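Local coordinates for protein tRNA (guanine(6)-N2)-methyltransferase (Thermus thermophilus, PDB 3TMA) that methylates the guanosine at position 6 of tRNA(Phe) to N2-methylguanosine, using S-adenosyl-L-methionine as methyl donor, at residues A[191-196]-A[218-223]; A[204-209]-A[270-275]; A[229-234]-A[254-259]. All blocks are in the same frame, centred on the assembly; numbering follows the deposited sequence.

Contact 1. Residues A[191-196]-A[218-223]; sequences LAQALL and ALEAAS
The side-chain amide of Q193 and the carboxylate of E220 meet nearly at right angles, their planes 82° apart. Q193 NE2 gives a hydrogen bond of 2.6 Å to E220 OE2, arriving on the lone pair that faces away from OE1 and lying somewhat out of the amide plane. Q193 OE1 accepts from R197 NE, and NE2 also hydrogen-bonds to T224 OG1. The second carboxylate oxygen, E220 OE1, makes salt bridges to R177 and R71, so the arginines probably offset this buried charge, and each carboxylate oxygen is held by its own partner. Both chains bend at chi2 (69° in Q193, 70° in E220), which brings the E220 carboxylate against Q193, OE2 3.3 Å from Q193 CB. Beside this polar pair the contact is apolar: A192 CB touches E220 CB at 3.8 Å, and in one of two modelled conformers L196 places CD1 4.0 Å from A221 CB. The segment axes pass 9.0 Å apart, with A192 and A221 at the contact. These are two helices of the Rossmann-fold methyltransferase domain; the second begins at T216, which by similarity probably binds S-adenosyl-L-methionine and lies close to A192.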
loop_
_atom_site.group_PDB
_atom_site.type_symbol
_atom_site.label_atom_id
_atom_site.label_comp_id
_atom_site.label_asym_id
_atom_site.label_seq_id
_atom_site.Cartn_x
_atom_site.Cartn_y
_atom_site.Cartn_z
ATOM N N LEU A 191 -3.433 -0.803 1.971
ATOM C CA LEU A 191 -4.813 -0.404 1.784
ATOM C C LEU A 191 -5.570 -0.216 3.094
ATOM O O LEU A 191 -6.313 0.773 3.258
ATOM C CB LEU A 191 -5.548 -1.422 0.925
ATOM C CG LEU A 191 -5.815 -0.803 -0.443
ATOM C CD1 LEU A 191 -6.393 -1.863 -1.377
ATOM C CD2 LEU A 191 -6.784 0.369 -0.225
ATOM N N ALA A 192 -5.332 -1.100 4.052
ATOM C CA ALA A 192 -5.883 -0.925 5.394
ATOM C C ALA A 192 -5.438 0.389 6.065
ATOM O O ALA A 192 -6.253 1.105 6.677
ATOM C CB ALA A 192 -5.494 -2.141 6.275
ATOM N N GLN A 193 -4.149 0.690 5.992
ATOM C CA GLN A 193 -3.596 1.981 6.535
ATOM C C GLN A 193 -4.236 3.200 5.834
ATOM O O GLN A 193 -4.567 4.223 6.472
ATOM C CB GLN A 193 -2.060 2.013 6.334
ATOM C CG GLN A 193 -1.370 3.350 6.732
ATOM C CD GLN A 193 -1.399 3.587 8.236
ATOM O OE1 GLN A 193 -1.442 4.727 8.669
ATOM N NE2 GLN A 193 -1.411 2.511 9.031
ATOM N N ALA A 194 -4.452 3.077 4.513
ATOM C CA ALA A 194 -5.137 4.148 3.768
ATOM C C ALA A 194 -6.586 4.357 4.239
ATOM O O ALA A 194 -7.033 5.513 4.378
ATOM C CB ALA A 194 -5.120 3.839 2.252
ATOM N N LEU A 195 -7.334 3.270 4.497
ATOM C CA LEU A 195 -8.705 3.454 5.040
ATOM C C LEU A 195 -8.674 4.199 6.380
ATOM O O LEU A 195 -9.526 5.076 6.661
ATOM C CB LEU A 195 -9.429 2.102 5.246
ATOM C CG LEU A 195 -9.723 1.321 3.963
ATOM C CD1 LEU A 195 -10.371 -0.049 4.296
ATOM C CD2 LEU A 195 -10.645 2.169 3.050
ATOM N N LEU A 196 -7.745 3.787 7.237
ATOM C CA LEU A 196 -7.508 4.429 8.527
ATOM C C LEU A 196 -7.316 5.954 8.392
ATOM O O LEU A 196 -7.952 6.748 9.077
ATOM C CB LEU A 196 -6.252 3.806 9.109
ATOM C CG LEU A 196 -5.967 3.773 10.588
ATOM C CD1 LEU A 196 -7.141 3.198 11.377
ATOM C CD2 LEU A 196 -4.720 2.925 10.757
ATOM N N ALA A 218 -8.046 -4.791 11.312
ATOM C CA ALA A 218 -7.948 -4.657 12.775
ATOM C C ALA A 218 -6.500 -4.560 13.272
ATOM O O ALA A 218 -6.205 -3.765 14.176
ATOM C CB ALA A 218 -8.688 -5.837 13.513
ATOM N N LEU A 219 -5.606 -5.377 12.703
ATOM C CA LEU A 219 -4.230 -5.406 13.156
ATOM C C LEU A 219 -3.569 -4.105 12.741
ATOM O O LEU A 219 -2.771 -3.562 13.507
ATOM C CB LEU A 219 -3.473 -6.610 12.510
ATOM C CG LEU A 219 -4.046 -8.006 12.864
ATOM C CD1 LEU A 219 -3.503 -9.106 11.917
ATOM C CD2 LEU A 219 -3.713 -8.357 14.307
ATOM N N GLU A 220 -3.796 -3.655 11.487
ATOM C CA GLU A 220 -3.239 -2.367 11.045
ATOM C C GLU A 220 -3.676 -1.200 11.945
ATOM O O GLU A 220 -2.843 -0.333 12.364
ATOM C CB GLU A 220 -3.559 -2.086 9.575
ATOM C CG GLU A 220 -2.851 -0.811 9.021
ATOM C CD GLU A 220 -1.297 -0.956 8.851
ATOM O OE1 GLU A 220 -0.745 -2.072 8.955
ATOM O OE2 GLU A 220 -0.630 0.067 8.627
ATOM N N ALA A 221 -4.968 -1.178 12.261
ATOM C CA ALA A 221 -5.515 -0.159 13.143
ATOM C C ALA A 221 -4.859 -0.222 14.554
ATOM O O ALA A 221 -4.460 0.805 15.120
ATOM C CB ALA A 221 -7.041 -0.358 13.270
ATOM N N ALA A 222 -4.829 -1.415 15.152
ATOM C CA ALA A 222 -4.261 -1.574 16.519
ATOM C C ALA A 222 -2.795 -1.186 16.548
ATOM O O ALA A 222 -2.360 -0.433 17.430
ATOM C CB ALA A 222 -4.437 -3.006 17.041
ATOM N N SER A 223 -2.053 -1.614 15.527
ATOM C CA SER A 223 -0.619 -1.362 15.461
ATOM C C SER A 223 -0.352 0.139 15.305
ATOM O O SER A 223 0.606 0.660 15.852
ATOM C CB SER A 223 -0.011 -2.152 14.296
ATOM O OG SER A 223 1.285 -1.682 13.957
#

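Contact 2. Residues A[204-209]-A[270-275]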
loop_
_atom_site.group_PDB
_atom_site.type_symbol
_atom_site.label_atom_id
_atom_site.label_comp_id
_atom_site.label_asym_id
_atom_site.label_seq_id
_atom_site.Cartn_x
_atom_site.Cartn_y
_atom_site.Cartn_z
ATOM N N GLY A 204 -7.016 6.914 20.560
ATOM C CA GLY A 204 -8.068 7.217 21.530
ATOM C C GLY A 204 -9.471 6.945 20.954
ATOM O O GLY A 204 -10.397 6.792 21.712
ATOM N N MET A 205 -9.625 6.946 19.619
ATOM C CA MET A 205 -10.912 6.663 18.978
ATOM C C MET A 205 -11.231 5.180 18.957
ATOM O O MET A 205 -10.332 4.325 18.947
ATOM C CB MET A 205 -10.969 7.206 17.546
ATOM C CG MET A 205 -10.997 8.719 17.477
ATOM S SD MET A 205 -11.066 9.164 15.724
ATOM C CE MET A 205 -10.859 10.943 15.836
ATOM N N ARG A 206 -12.525 4.881 19.068
ATOM C CA ARG A 206 -13.046 3.506 18.980
ATOM C C ARG A 206 -13.177 3.129 17.518
ATOM O O ARG A 206 -13.759 3.891 16.721
ATOM C CB ARG A 206 -14.441 3.435 19.646
ATOM C CG ARG A 206 -14.428 3.725 21.187
ATOM C CD ARG A 206 -15.846 4.150 21.674
ATOM N NE ARG A 206 -16.297 5.364 20.997
ATOM C CZ ARG A 206 -17.512 5.890 21.106
ATOM N NH1 ARG A 206 -17.821 7.016 20.455
ATOM N NH2 ARG A 206 -18.396 5.334 21.922
ATOM N N VAL A 207 -12.713 1.942 17.142
ATOM C CA VAL A 207 -12.675 1.613 15.702
ATOM C C VAL A 207 -13.310 0.248 15.527
ATOM O O VAL A 207 -13.046 -0.649 16.366
ATOM C CB VAL A 207 -11.207 1.509 15.205
ATOM C CG1 VAL A 207 -11.157 0.951 13.736
ATOM C CG2 VAL A 207 -10.548 2.870 15.275
ATOM N N LEU A 208 -14.151 0.081 14.493
ATOM C CA LEU A 208 -14.729 -1.245 14.204
ATOM C C LEU A 208 -14.303 -1.714 12.810
ATOM O O LEU A 208 -14.407 -0.956 11.837
ATOM C CB LEU A 208 -16.262 -1.224 14.286
ATOM C CG LEU A 208 -17.037 -2.407 13.659
ATOM C CD1 LEU A 208 -16.818 -3.712 14.492
ATOM C CD2 LEU A 208 -18.554 -2.032 13.557
ATOM N N ASP A 209 -13.866 -2.975 12.726
ATOM C CA ASP A 209 -13.617 -3.674 11.423
ATOM C C ASP A 209 -14.728 -4.746 11.203
ATOM O O ASP A 209 -14.658 -5.850 11.751
ATOM C CB ASP A 209 -12.231 -4.307 11.518
ATOM C CG ASP A 209 -11.892 -5.208 10.327
ATOM O OD1 ASP A 209 -12.689 -5.250 9.336
ATOM O OD2 ASP A 209 -10.810 -5.877 10.405
ATOM N N PHE A 270 -21.871 -5.175 18.604
ATOM C CA PHE A 270 -20.900 -4.109 18.891
ATOM C C PHE A 270 -21.558 -2.872 19.462
ATOM O O PHE A 270 -22.651 -2.516 19.035
ATOM C CB PHE A 270 -20.123 -3.727 17.588
ATOM C CG PHE A 270 -19.344 -4.895 17.000
ATOM C CD1 PHE A 270 -18.269 -5.448 17.719
ATOM C CD2 PHE A 270 -19.757 -5.506 15.819
ATOM C CE1 PHE A 270 -17.563 -6.554 17.239
ATOM C CE2 PHE A 270 -19.027 -6.600 15.280
ATOM C CZ PHE A 270 -17.925 -7.131 16.015
ATOM N N PRO A 271 -20.821 -2.119 20.283
ATOM C CA PRO A 271 -21.308 -0.858 20.830
ATOM C C PRO A 271 -21.027 0.300 19.870
ATOM O O PRO A 271 -20.431 0.097 18.780
ATOM C CB PRO A 271 -20.481 -0.706 22.113
ATOM C CG PRO A 271 -19.158 -1.278 21.743
ATOM C CD PRO A 271 -19.472 -2.458 20.804
ATOM N N GLU A 272 -21.410 1.510 20.265
ATOM C CA GLU A 272 -21.086 2.685 19.441
ATOM C C GLU A 272 -19.547 2.780 19.252
ATOM O O GLU A 272 -18.787 2.443 20.175
ATOM C CB GLU A 272 -21.558 3.951 20.130
ATOM C CG GLU A 272 -21.163 5.235 19.378
ATOM C CD GLU A 272 -21.665 6.484 20.089
ATOM O OE1 GLU A 272 -20.973 6.978 21.028
ATOM O OE2 GLU A 272 -22.766 6.944 19.721
ATOM N N VAL A 273 -19.115 3.271 18.095
ATOM C CA VAL A 273 -17.699 3.503 17.819
ATOM C C VAL A 273 -17.537 4.855 17.097
ATOM O O VAL A 273 -18.540 5.517 16.791
ATOM C CB VAL A 273 -17.067 2.361 16.920
ATOM C CG1 VAL A 273 -17.086 1.015 17.620
ATOM C CG2 VAL A 273 -17.740 2.303 15.563
ATOM N N ASP A 274 -16.294 5.273 16.825
ATOM C CA ASP A 274 -16.081 6.570 16.162
ATOM C C ASP A 274 -15.844 6.388 14.666
ATOM O O ASP A 274 -16.078 7.313 13.903
ATOM C CB ASP A 274 -14.880 7.293 16.764
ATOM C CG ASP A 274 -15.112 7.679 18.222
ATOM O OD1 ASP A 274 -15.992 8.533 18.447
ATOM O OD2 ASP A 274 -14.452 7.109 19.126
ATOM N N ARG A 275 -15.222 5.258 14.302
ATOM C CA ARG A 275 -14.749 5.021 12.940
ATOM C C ARG A 275 -15.026 3.577 12.574
ATOM O O ARG A 275 -14.820 2.666 13.393
ATOM C CB ARG A 275 -13.213 5.270 12.834
ATOM C CG ARG A 275 -12.733 6.736 13.130
ATOM C CD ARG A 275 -13.431 7.714 12.141
ATOM N NE ARG A 275 -12.913 9.085 12.286
ATOM C CZ ARG A 275 -13.486 10.022 13.031
ATOM N NH1 ARG A 275 -14.603 9.759 13.720
ATOM N NH2 ARG A 275 -12.953 11.229 13.075
HETATM O O HOH W 1 -18.997 2.622 22.719
#
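R206 lies at the centre of a salt-bridge network with E272 and D274, set where strand 207-209 pairs in parallel with the start of strand 275-278 in the Rossmann-fold sheet. Its guanidinium grips D274 side-on, NE to OD2 at 3.2 Å and NH1 to OD1 at 3.1 Å; both oxygens lie in the guanidinium plane but are met from above the carboxylate plane. End-on, NH1 and NH2 converge on E272 OE1, and the two flat groups stand 88° apart. The bend of R206 at chi3 (-60°) turns the guanidinium back over the 272-274 backbone, where E272 C and V273 CA lie over one face, offset toward its rim. A water links R206 NH2 to the E272 carbonyl. D274 OD2 also receives the R206 backbone N at 2.9 Å, so main chain and side chain of one arginine hold the same oxygen. R206 O in turn accepts from D274 N and R275 N, and L208 N bonds to R275 O, completing the ladder around the V207-R275 bridge. Outward from these bonds, M205 SD sits 3.7 Å above the centre of the R275 guanidinium, while R275 NH1 ties back to D274 O. L208 CB packs on V273 CG2, and L208 CD1 makes a CH-pi contact over the F270 ring, 3.6 Å from its centroid and 8° off the normal.

Contact 3. Residues A[229-234]-A[254-259]; sequences SPVYAG and SWIRFL
V231 and I256 lie side by side and point the same way, V231 CG1 4.0 Å from I256 CG2, in a contact between neighbouring parallel strands. On the face carrying A233 and F258, the alanine methyl reaches the phenylalanine ring at CD1 (3.6 Å) and also touches I256 CG2. That same CG2 lies over one face of the F258 ring, offset toward its rim, so A233, I256 and F258 form one apolar cluster against helices 216-225 and 238-250. The other face holds Y232 and R257, which meet obliquely with ring and guanidinium planes 82° apart. Here the aliphatic CD of R257 does the touching, 3.9 Å from Y232 CE1. R257 CG is anti to the backbone N (chi1 176°), and the chain runs extended to NE, leading the guanidinium away from the tyrosine toward L259, whose CD1 lies over one of its faces, offset toward the rim. Between the backbones, R257 N bonds to V231 O, A233 N to R257 O and L259 N to A233 O. G234 CA adds a CH contact to L259 O at 3.2 Å. Two waters bridge the segments near W255: one joins the S229 carbonyl to W255 NE1 at the indole edge, and another joins V231 N to W255 O. The two strands are the ends of a beta-alpha-beta crossover through helix 238-250, with 257-260 outermost in the sheet. F258 also lies near G215, which by similarity probably binds S-adenosyl-L-methionine. The chemistry implies a join carried by backbone bonds and apolar packing, with water-mediated bonds at the W255 end.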
loop_
_atom_site.group_PDB
_atom_site.type_symbol
_atom_site.label_atom_id
_atom_site.label_comp_id
_atom_site.label_asym_id
_atom_site.label_seq_id
_atom_site.Cartn_x
_atom_site.Cartn_y
_atom_site.Cartn_z
ATOM N N SER A 229 -6.855 3.052 21.863
ATOM C CA SER A 229 -8.027 2.941 20.982
ATOM C C SER A 229 -8.616 1.530 21.117
ATOM O O SER A 229 -7.973 0.550 20.700
ATOM C CB SER A 229 -7.641 3.160 19.511
ATOM O OG SER A 229 -7.619 4.540 19.161
ATOM N N PRO A 230 -9.858 1.428 21.623
ATOM C CA PRO A 230 -10.577 0.145 21.536
ATOM C C PRO A 230 -10.813 -0.287 20.067
ATOM O O PRO A 230 -11.209 0.529 19.242
ATOM C CB PRO A 230 -11.919 0.443 22.218
ATOM C CG PRO A 230 -11.603 1.672 23.166
ATOM C CD PRO A 230 -10.649 2.481 22.297
ATOM N N VAL A 231 -10.460 -1.523 19.732
ATOM C CA VAL A 231 -10.629 -2.040 18.350
ATOM C C VAL A 231 -11.538 -3.262 18.408
ATOM O O VAL A 231 -11.299 -4.169 19.211
ATOM C CB VAL A 231 -9.301 -2.470 17.707
ATOM C CG1 VAL A 231 -9.556 -3.088 16.298
ATOM C CG2 VAL A 231 -8.382 -1.260 17.580
ATOM N N TYR A 232 -12.641 -3.209 17.658
ATOM C CA TYR A 232 -13.637 -4.283 17.597
ATOM C C TYR A 232 -13.549 -4.850 16.172
ATOM O O TYR A 232 -13.305 -4.097 15.225
ATOM C CB TYR A 232 -15.055 -3.675 17.816
ATOM C CG TYR A 232 -15.248 -3.065 19.202
ATOM C CD1 TYR A 232 -15.731 -3.836 20.259
ATOM C CD2 TYR A 232 -15.014 -1.700 19.432
ATOM C CE1 TYR A 232 -15.903 -3.270 21.550
ATOM C CE2 TYR A 232 -15.227 -1.129 20.688
ATOM C CZ TYR A 232 -15.634 -1.919 21.739
ATOM O OH TYR A 232 -15.791 -1.328 22.973
ATOM N N ALA A 233 -13.738 -6.156 16.013
ATOM C CA ALA A 233 -13.567 -6.757 14.714
ATOM C C ALA A 233 -14.475 -7.951 14.652
ATOM O O ALA A 233 -14.523 -8.741 15.599
ATOM C CB ALA A 233 -12.103 -7.194 14.512
ATOM N N GLY A 234 -15.181 -8.116 13.528
ATOM C CA GLY A 234 -16.188 -9.152 13.472
ATOM C C GLY A 234 -16.116 -9.954 12.200
ATOM O O GLY A 234 -15.721 -9.434 11.137
ATOM N N SER A 254 -2.906 -7.822 21.383
ATOM C CA SER A 254 -3.947 -8.635 21.927
ATOM C C SER A 254 -5.151 -7.947 22.509
ATOM O O SER A 254 -6.021 -8.640 22.908
ATOM C CB SER A 254 -3.397 -9.567 22.982
ATOM O OG SER A 254 -2.398 -10.400 22.491
ATOM N N TRP A 255 -5.195 -6.618 22.574
ATOM C CA TRP A 255 -6.382 -5.987 23.067
ATOM C C TRP A 255 -7.518 -5.950 22.031
ATOM O O TRP A 255 -8.549 -5.528 22.355
ATOM C CB TRP A 255 -6.064 -4.595 23.541
ATOM C CG TRP A 255 -5.553 -3.687 22.501
ATOM C CD1 TRP A 255 -6.260 -2.881 21.696
ATOM C CD2 TRP A 255 -4.197 -3.495 22.162
ATOM N NE1 TRP A 255 -5.444 -2.177 20.892
ATOM C CE2 TRP A 255 -4.160 -2.550 21.144
ATOM C CE3 TRP A 255 -3.003 -4.026 22.628
ATOM C CZ2 TRP A 255 -2.995 -2.119 20.592
ATOM C CZ3 TRP A 255 -1.845 -3.597 22.073
ATOM C CH2 TRP A 255 -1.845 -2.660 21.068
ATOM N N ILE A 256 -7.300 -6.372 20.800
ATOM C CA ILE A 256 -8.396 -6.345 19.800
ATOM C C ILE A 256 -9.502 -7.323 20.247
ATOM O O ILE A 256 -9.199 -8.461 20.618
ATOM C CB ILE A 256 -7.902 -6.791 18.430
ATOM C CG1 ILE A 256 -6.871 -5.773 17.890
ATOM C CG2 ILE A 256 -9.093 -6.921 17.455
ATOM C CD1 ILE A 256 -5.964 -6.394 16.771
ATOM N N ARG A 257 -10.769 -6.894 20.179
ATOM C CA ARG A 257 -11.884 -7.763 20.538
ATOM C C ARG A 257 -12.397 -8.358 19.260
ATOM O O ARG A 257 -13.129 -7.672 18.506
ATOM C CB ARG A 257 -12.986 -6.946 21.216
ATOM C CG ARG A 257 -14.289 -7.745 21.569
ATOM C CD ARG A 257 -15.204 -6.942 22.560
ATOM N NE ARG A 257 -16.558 -7.502 22.688
ATOM C CZ ARG A 257 -16.851 -8.514 23.512
ATOM N NH1 ARG A 257 -15.892 -9.087 24.239
ATOM N NH2 ARG A 257 -18.089 -8.982 23.585
ATOM N N PHE A 258 -12.002 -9.604 18.982
ATOM C CA PHE A 258 -12.518 -10.333 17.807
ATOM C C PHE A 258 -13.774 -11.116 18.210
ATOM O O PHE A 258 -13.753 -11.890 19.161
ATOM C CB PHE A 258 -11.507 -11.347 17.246
ATOM C CG PHE A 258 -10.279 -10.713 16.596
ATOM C CD1 PHE A 258 -10.334 -10.245 15.295
ATOM C CD2 PHE A 258 -9.084 -10.626 17.293
ATOM C CE1 PHE A 258 -9.207 -9.673 14.671
ATOM C CE2 PHE A 258 -7.945 -10.038 16.703
ATOM C CZ PHE A 258 -8.007 -9.553 15.403
ATOM N N LEU A 259 -14.815 -11.021 17.403
ATOM C CA LEU A 259 -16.096 -11.602 17.779
ATOM C C LEU A 259 -16.753 -12.226 16.557
ATOM O O LEU A 259 -16.662 -11.688 15.448
ATOM C CB LEU A 259 -16.968 -10.468 18.321
ATOM C CG LEU A 259 -17.912 -10.560 19.506
ATOM C CD1 LEU A 259 -17.270 -11.173 20.803
ATOM C CD2 LEU A 259 -18.499 -9.156 19.749
HETATM O O HOH W 2 -5.770 0.117 19.025
HETATM O O HOH W 3 -9.873 -3.179 22.176
#

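All three contacts belong to the Rossmann-fold methyltransferase domain, but contact 1 joins helices and contacts 2 and 3 join strands of one sheet. Contacts 1 and 3 are buried, though 3 keeps an exposed edge at R257; contact 2 is partly buried. Strand 207-209 serves contact 2 and strand 231-235 contact 3; these strands adjoin, with D209 N 2.8 Å from Y232 O, and S229 OG bonds back to the 204-209 segment. Helix 216-225 of contact 1 packs on contact 3 through A218 and A222, which meet A233 and I256. Chemistry follows position: a single side-chain bond beside alanine packing in contact 1, a partly exposed ionic network in contact 2, and backbone ladder with bridging waters in contact 3.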